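PDB 1YGP: yeast glycogen phosphorylase from Saccharomyces cerevisiae, which belongs to the carbohydrate phosphorylase family of the GT-B clan and carries a pyridoxal-5'-phosphate in its ligand pocket. Local coordinates for residues Q89-R94 / N273-R278; E410-W415 / T494-D499. One frame throughout, in Å; residues are numbered along the deposited sequence.

Contact 1 (Q89-R94 / N273-R278)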
loop_
_atom_site.group_PDB
_atom_site.type_symbol
_atom_site.label_atom_id
_atom_site.label_comp_id
_atom_site.label_asym_id
_atom_site.label_seq_id
_atom_site.Cartn_x
_atom_site.Cartn_y
_atom_site.Cartn_z
ATOM N N GLN A 89 3.646 -9.232 27.102
ATOM C CA GLN A 89 4.735 -9.722 27.911
ATOM C C GLN A 89 4.130 -10.290 29.163
ATOM O O GLN A 89 4.610 -11.344 29.572
ATOM C CB GLN A 89 5.673 -8.616 28.288
ATOM C CG GLN A 89 6.838 -9.016 29.142
ATOM C CD GLN A 89 7.718 -10.080 28.518
ATOM O OE1 GLN A 89 8.513 -9.826 27.621
ATOM N NE2 GLN A 89 7.628 -11.302 28.995
ATOM N N LYS A 90 3.092 -9.705 29.782
ATOM C CA LYS A 90 2.487 -10.262 30.990
ATOM C C LYS A 90 2.038 -11.685 30.689
ATOM O O LYS A 90 2.479 -12.619 31.351
ATOM C CB LYS A 90 1.303 -9.399 31.424
ATOM C CG LYS A 90 0.370 -10.012 32.472
ATOM C CD LYS A 90 -0.574 -8.961 33.039
ATOM C CE LYS A 90 -1.425 -8.342 31.930
ATOM N NZ LYS A 90 -2.134 -7.145 32.367
ATOM N N PHE A 91 1.277 -11.911 29.626
ATOM C CA PHE A 91 0.802 -13.235 29.287
ATOM C C PHE A 91 1.971 -14.171 29.032
ATOM O O PHE A 91 1.936 -15.270 29.582
ATOM C CB PHE A 91 -0.104 -13.132 28.078
ATOM C CG PHE A 91 -1.313 -12.214 28.308
ATOM C CD1 PHE A 91 -1.795 -11.922 29.589
ATOM C CD2 PHE A 91 -1.977 -11.678 27.203
ATOM C CE1 PHE A 91 -2.916 -11.113 29.745
ATOM C CE2 PHE A 91 -3.102 -10.872 27.379
ATOM C CZ PHE A 91 -3.573 -10.586 28.646
ATOM N N THR A 92 3.040 -13.779 28.330
ATOM C CA THR A 92 4.220 -14.615 28.169
ATOM C C THR A 92 4.830 -14.979 29.529
ATOM O O THR A 92 5.080 -16.152 29.828
ATOM C CB THR A 92 5.238 -13.866 27.299
ATOM O OG1 THR A 92 4.607 -13.604 26.053
ATOM C CG2 THR A 92 6.494 -14.682 27.020
ATOM N N THR A 93 5.021 -14.002 30.400
ATOM C CA THR A 93 5.566 -14.228 31.717
ATOM C C THR A 93 4.629 -15.047 32.581
ATOM O O THR A 93 5.114 -15.830 33.393
ATOM C CB THR A 93 5.853 -12.847 32.328
ATOM O OG1 THR A 93 7.040 -12.402 31.669
ATOM C CG2 THR A 93 5.987 -12.831 33.834
ATOM N N ARG A 94 3.311 -14.916 32.439
ATOM C CA ARG A 94 2.408 -15.618 33.323
ATOM C C ARG A 94 1.807 -16.876 32.737
ATOM O O ARG A 94 1.112 -17.601 33.435
ATOM C CB ARG A 94 1.272 -14.706 33.768
ATOM C CG ARG A 94 1.689 -13.545 34.666
ATOM C CD ARG A 94 0.427 -13.020 35.355
ATOM N NE ARG A 94 0.588 -11.710 35.986
ATOM C CZ ARG A 94 -0.464 -11.007 36.448
ATOM N NH1 ARG A 94 -1.719 -11.472 36.367
ATOM N NH2 ARG A 94 -0.269 -9.792 36.961
ATOM N N ASN A 273 -5.085 -3.249 29.548
ATOM C CA ASN A 273 -4.816 -4.558 28.979
ATOM C C ASN A 273 -5.216 -4.277 27.546
ATOM O O ASN A 273 -6.279 -3.680 27.315
ATOM C CB ASN A 273 -5.731 -5.578 29.677
ATOM C CG ASN A 273 -5.326 -7.053 29.715
ATOM O OD1 ASN A 273 -5.757 -7.860 28.881
ATOM N ND2 ASN A 273 -4.546 -7.467 30.723
ATOM N N VAL A 274 -4.292 -4.502 26.615
ATOM C CA VAL A 274 -4.591 -4.314 25.215
ATOM C C VAL A 274 -4.281 -5.648 24.582
ATOM O O VAL A 274 -3.170 -6.182 24.655
ATOM C CB VAL A 274 -3.728 -3.212 24.567
ATOM C CG1 VAL A 274 -4.047 -3.072 23.095
ATOM C CG2 VAL A 274 -4.020 -1.895 25.234
ATOM N N ASN A 275 -5.336 -6.203 24.009
ATOM C CA ASN A 275 -5.250 -7.473 23.354
ATOM C C ASN A 275 -5.072 -7.337 21.865
ATOM O O ASN A 275 -5.034 -6.219 21.360
ATOM C CB ASN A 275 -6.486 -8.268 23.701
ATOM C CG ASN A 275 -6.247 -9.051 24.981
ATOM O OD1 ASN A 275 -7.182 -9.389 25.691
ATOM N ND2 ASN A 275 -5.031 -9.411 25.372
ATOM N N ASN A 276 -4.980 -8.401 21.087
ATOM C CA ASN A 276 -4.580 -8.271 19.709
ATOM C C ASN A 276 -5.441 -9.021 18.711
ATOM O O ASN A 276 -6.033 -10.072 19.016
ATOM C CB ASN A 276 -3.149 -8.733 19.647
ATOM C CG ASN A 276 -2.540 -8.640 18.265
ATOM O OD1 ASN A 276 -2.202 -9.644 17.651
ATOM N ND2 ASN A 276 -2.397 -7.456 17.701
ATOM N N LEU A 277 -5.541 -8.416 17.528
ATOM C CA LEU A 277 -6.244 -9.004 16.414
ATOM C C LEU A 277 -5.112 -9.201 15.428
ATOM O O LEU A 277 -4.337 -8.253 15.232
ATOM C CB LEU A 277 -7.274 -8.017 15.923
ATOM C CG LEU A 277 -8.242 -8.344 14.788
ATOM C CD1 LEU A 277 -8.972 -9.645 15.070
ATOM C CD2 LEU A 277 -9.257 -7.210 14.660
ATOM N N ARG A 278 -4.927 -10.407 14.895
ATOM C CA ARG A 278 -3.872 -10.646 13.943
ATOM C C ARG A 278 -4.547 -11.071 12.657
ATOM O O ARG A 278 -5.298 -12.055 12.607
ATOM C CB ARG A 278 -2.931 -11.733 14.451
ATOM C CG ARG A 278 -1.858 -12.011 13.403
ATOM C CD ARG A 278 -0.673 -12.747 13.963
ATOM N NE ARG A 278 0.202 -11.806 14.637
ATOM C CZ ARG A 278 1.452 -12.092 15.002
ATOM N NH1 ARG A 278 1.978 -13.294 14.780
ATOM N NH2 ARG A 278 2.203 -11.137 15.544
#

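Contact 2 (E410-W415 / T494-D499)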
loop_
_atom_site.group_PDB
_atom_site.type_symbol
_atom_site.label_atom_id
_atom_site.label_comp_id
_atom_site.label_asym_id
_atom_site.label_seq_id
_atom_site.Cartn_x
_atom_site.Cartn_y
_atom_site.Cartn_z
ATOM N N GLU A 410 -30.231 -26.378 5.208
ATOM C CA GLU A 410 -29.727 -26.043 3.879
ATOM C C GLU A 410 -28.536 -25.085 3.905
ATOM O O GLU A 410 -27.648 -25.173 3.063
ATOM N N ALA A 411 -28.486 -24.179 4.877
ATOM C CA ALA A 411 -27.402 -23.238 4.964
ATOM C C ALA A 411 -26.170 -23.865 5.585
ATOM O O ALA A 411 -25.234 -23.101 5.835
ATOM N N LEU A 412 -26.095 -25.178 5.884
ATOM C CA LEU A 412 -24.904 -25.765 6.491
ATOM C C LEU A 412 -23.885 -26.040 5.398
ATOM O O LEU A 412 -24.221 -26.509 4.309
ATOM C CB LEU A 412 -25.287 -27.043 7.218
ATOM C CG LEU A 412 -25.537 -26.988 8.744
ATOM C CD1 LEU A 412 -26.534 -25.925 9.124
ATOM C CD2 LEU A 412 -26.131 -28.306 9.195
ATOM N N GLU A 413 -22.620 -25.697 5.651
ATOM C CA GLU A 413 -21.535 -25.801 4.670
ATOM C C GLU A 413 -21.047 -27.201 4.359
ATOM O O GLU A 413 -20.701 -27.968 5.270
ATOM C CB GLU A 413 -20.380 -24.977 5.173
ATOM C CG GLU A 413 -19.095 -24.956 4.368
ATOM C CD GLU A 413 -18.043 -24.037 4.964
ATOM O OE1 GLU A 413 -18.257 -22.829 4.994
ATOM O OE2 GLU A 413 -17.006 -24.526 5.403
ATOM N N LYS A 414 -20.966 -27.526 3.077
ATOM C CA LYS A 414 -20.458 -28.815 2.648
ATOM C C LYS A 414 -19.445 -28.549 1.541
ATOM O O LYS A 414 -19.584 -27.558 0.827
ATOM C CB LYS A 414 -21.533 -29.695 2.045
ATOM C CG LYS A 414 -22.824 -29.836 2.788
ATOM C CD LYS A 414 -23.690 -30.792 2.004
ATOM C CE LYS A 414 -25.084 -30.787 2.608
ATOM N NZ LYS A 414 -26.013 -31.564 1.805
ATOM N N TRP A 415 -18.433 -29.384 1.327
ATOM C CA TRP A 415 -17.513 -29.239 0.202
ATOM C C TRP A 415 -17.529 -30.551 -0.582
ATOM O O TRP A 415 -17.678 -31.612 0.033
ATOM C CB TRP A 415 -16.081 -28.960 0.692
ATOM C CG TRP A 415 -15.967 -27.607 1.373
ATOM C CD1 TRP A 415 -16.019 -27.487 2.734
ATOM C CD2 TRP A 415 -15.881 -26.401 0.735
ATOM N NE1 TRP A 415 -15.984 -26.201 2.979
ATOM C CE2 TRP A 415 -15.903 -25.511 1.823
ATOM C CE3 TRP A 415 -15.799 -25.941 -0.580
ATOM C CZ2 TRP A 415 -15.846 -24.140 1.593
ATOM C CZ3 TRP A 415 -15.744 -24.571 -0.800
ATOM C CH2 TRP A 415 -15.767 -23.685 0.276
ATOM N N THR A 494 -32.867 -30.293 18.910
ATOM C CA THR A 494 -34.114 -30.884 18.460
ATOM C C THR A 494 -34.186 -31.166 16.965
ATOM O O THR A 494 -34.981 -31.982 16.502
ATOM C CB THR A 494 -35.179 -29.902 18.942
ATOM O OG1 THR A 494 -35.216 -30.212 20.330
ATOM C CG2 THR A 494 -36.534 -29.945 18.267
ATOM N N THR A 495 -33.415 -30.475 16.151
ATOM C CA THR A 495 -33.560 -30.650 14.732
ATOM C C THR A 495 -32.254 -30.986 14.054
ATOM O O THR A 495 -31.840 -32.133 14.215
ATOM C CB THR A 495 -34.225 -29.362 14.260
ATOM O OG1 THR A 495 -35.432 -29.280 15.024
ATOM C CG2 THR A 495 -34.505 -29.326 12.765
ATOM N N ILE A 496 -31.521 -30.069 13.412
ATOM C CA ILE A 496 -30.348 -30.450 12.631
ATOM C C ILE A 496 -29.288 -31.303 13.315
ATOM O O ILE A 496 -28.615 -32.055 12.608
ATOM C CB ILE A 496 -29.638 -29.177 12.013
ATOM C CG1 ILE A 496 -29.347 -28.068 13.016
ATOM C CG2 ILE A 496 -30.556 -28.651 10.924
ATOM C CD1 ILE A 496 -28.658 -26.838 12.376
ATOM N N PHE A 497 -29.118 -31.284 14.646
ATOM C CA PHE A 497 -28.073 -32.092 15.264
ATOM C C PHE A 497 -28.561 -33.193 16.190
ATOM O O PHE A 497 -27.758 -33.789 16.932
ATOM C CB PHE A 497 -27.117 -31.193 16.037
ATOM C CG PHE A 497 -26.429 -30.167 15.161
ATOM C CD1 PHE A 497 -26.033 -30.487 13.858
ATOM C CD2 PHE A 497 -26.202 -28.892 15.669
ATOM C CE1 PHE A 497 -25.413 -29.527 13.067
ATOM C CE2 PHE A 497 -25.581 -27.936 14.873
ATOM C CZ PHE A 497 -25.187 -28.252 13.574
ATOM N N LYS A 498 -29.852 -33.545 16.081
ATOM C CA LYS A 498 -30.482 -34.566 16.920
ATOM C C LYS A 498 -29.690 -35.873 17.094
ATOM O O LYS A 498 -29.434 -36.342 18.207
ATOM C CB LYS A 498 -31.849 -34.902 16.345
ATOM N N ASP A 499 -29.186 -36.456 16.005
ATOM C CA ASP A 499 -28.423 -37.685 16.089
ATOM C C ASP A 499 -27.137 -37.494 16.882
ATOM O O ASP A 499 -26.735 -38.367 17.655
ATOM C CB ASP A 499 -28.102 -38.165 14.696
ATOM C CG ASP A 499 -29.288 -38.536 13.806
ATOM O OD1 ASP A 499 -30.341 -38.944 14.305
ATOM O OD2 ASP A 499 -29.136 -38.424 12.587
#

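Contact 1 (Q89-R94 / N273-R278)
K90 NZ reaches the side-chain amide of N273, 2.9 Å from the atom modelled as ND2, and also forms a long, weak ion pair with T879 OXT at the C terminus. K90 leaves the helix with CG anti to the backbone N (chi1 166°), and a bend at chi3 (59°) carries NZ over to the asparagine, the two side chains meeting at about a right angle. Its CD lies over the centre of one face of the R94 guanidinium, 3.9 Å above the plane.

Beside this pair, F91 offers its ring edge to two amides. The edge of the ring at CE2 meets the end of the N275 amide, its atom modelled as ND2 lying 3.1 Å from CE2 and near the ring plane, while CZ approaches N273 near that plane. The amide planes are turned well away from the ring, by 41° for N275, so neither stacks on it. P183 and V878 also touch F91.

Firmer polar ties come from the preceding helical turn: T87 OG1 bonds to V274 N, and Q88 NE2 to V274 O, so helix side chains hold both polar backbone atoms of that residue. Beyond it, the strand runs between strands 255-267 and 184-189, with backbone bonds to V266, F264, G186 and G188. The whole is an alpha/beta packing contact, in which the C-terminal end of helix 65-94 meets the residues leading into strand 274-284 in the large mixed sheet of the phosphorylase fold.

Contact 2 (E410-W415 / T494-D499)
L412, just past the short 3-10 segment, bridges to I496 and F497 with its two methyls. CD1 meets I496 CD1 at 4.0 Å, methyl against methyl. CD2 comes to F497 CE1 at 4.1 Å, approaching the ring obliquely, with the leucine and phenylalanine side chains arriving from opposite directions. A471 of helix 470-477 and T406 border the leucine as well.

E413 bonds within its own segment: its OE2 accepts a hydrogen bond of 3.1 Å from W415 NE1, fairly straight at 151°. The indole nitrogen lies well above the carboxylate plane, and Q332 NE2 adds a weak second bond to the same oxygen. K414 forms a salt bridge with E460, and W415 packs its indole on helix 322-350. Backbone bonds of W415 with I468, and of E413 with M470 just beyond the strands, pair this edge strand with strand 467-469 of the small antiparallel sheet.

Across the contact, I496 and F497 are the central residues of a type I turn from T495 to K498, closed by K498 N to T495 O. F497 occupies the N-cap position of helix 498-504. I496 has CG1 between its backbone N and carbonyl carbon (chi1 51°), and the extended chain beyond places CD1 at the leucine. The same CG1 covers the centre of one face of the F497 ring, 4.0 Å above it, so the two turn residues meet L412 as a packed pair. I475 also touches F497, and D499 pairs with R455 one step into the helix.

The touching atoms are all carbon, methyls and a ring CH, at van der Waals distance. Cohesion here therefore rests on dispersion and the partial exclusion of water, which constrain direction less than the hydrogen bonds at E413 and W415 do.

From the N terminus the chain passes through helix 65-94, and contact 1 closes a loop of 178 residues when strand 274-284 returns to that helix. Strands 98-102, 184-189, 221-232 and 255-267 of the large mixed sheet lie within this loop. Contact 2 then closes a shorter loop of 78 residues, mostly helical, which includes the small antiparallel sheet's other strands and strand 478-483 of the mixed sheet. The loops follow in series and neither nest nor cross. Their centres are 37 Å apart, their nearest atoms about 18 Å. Contact 1 ties a helix to the mixed sheet; contact 2 joins the approach to edge strand 414-416 to the turn before helix 498-504.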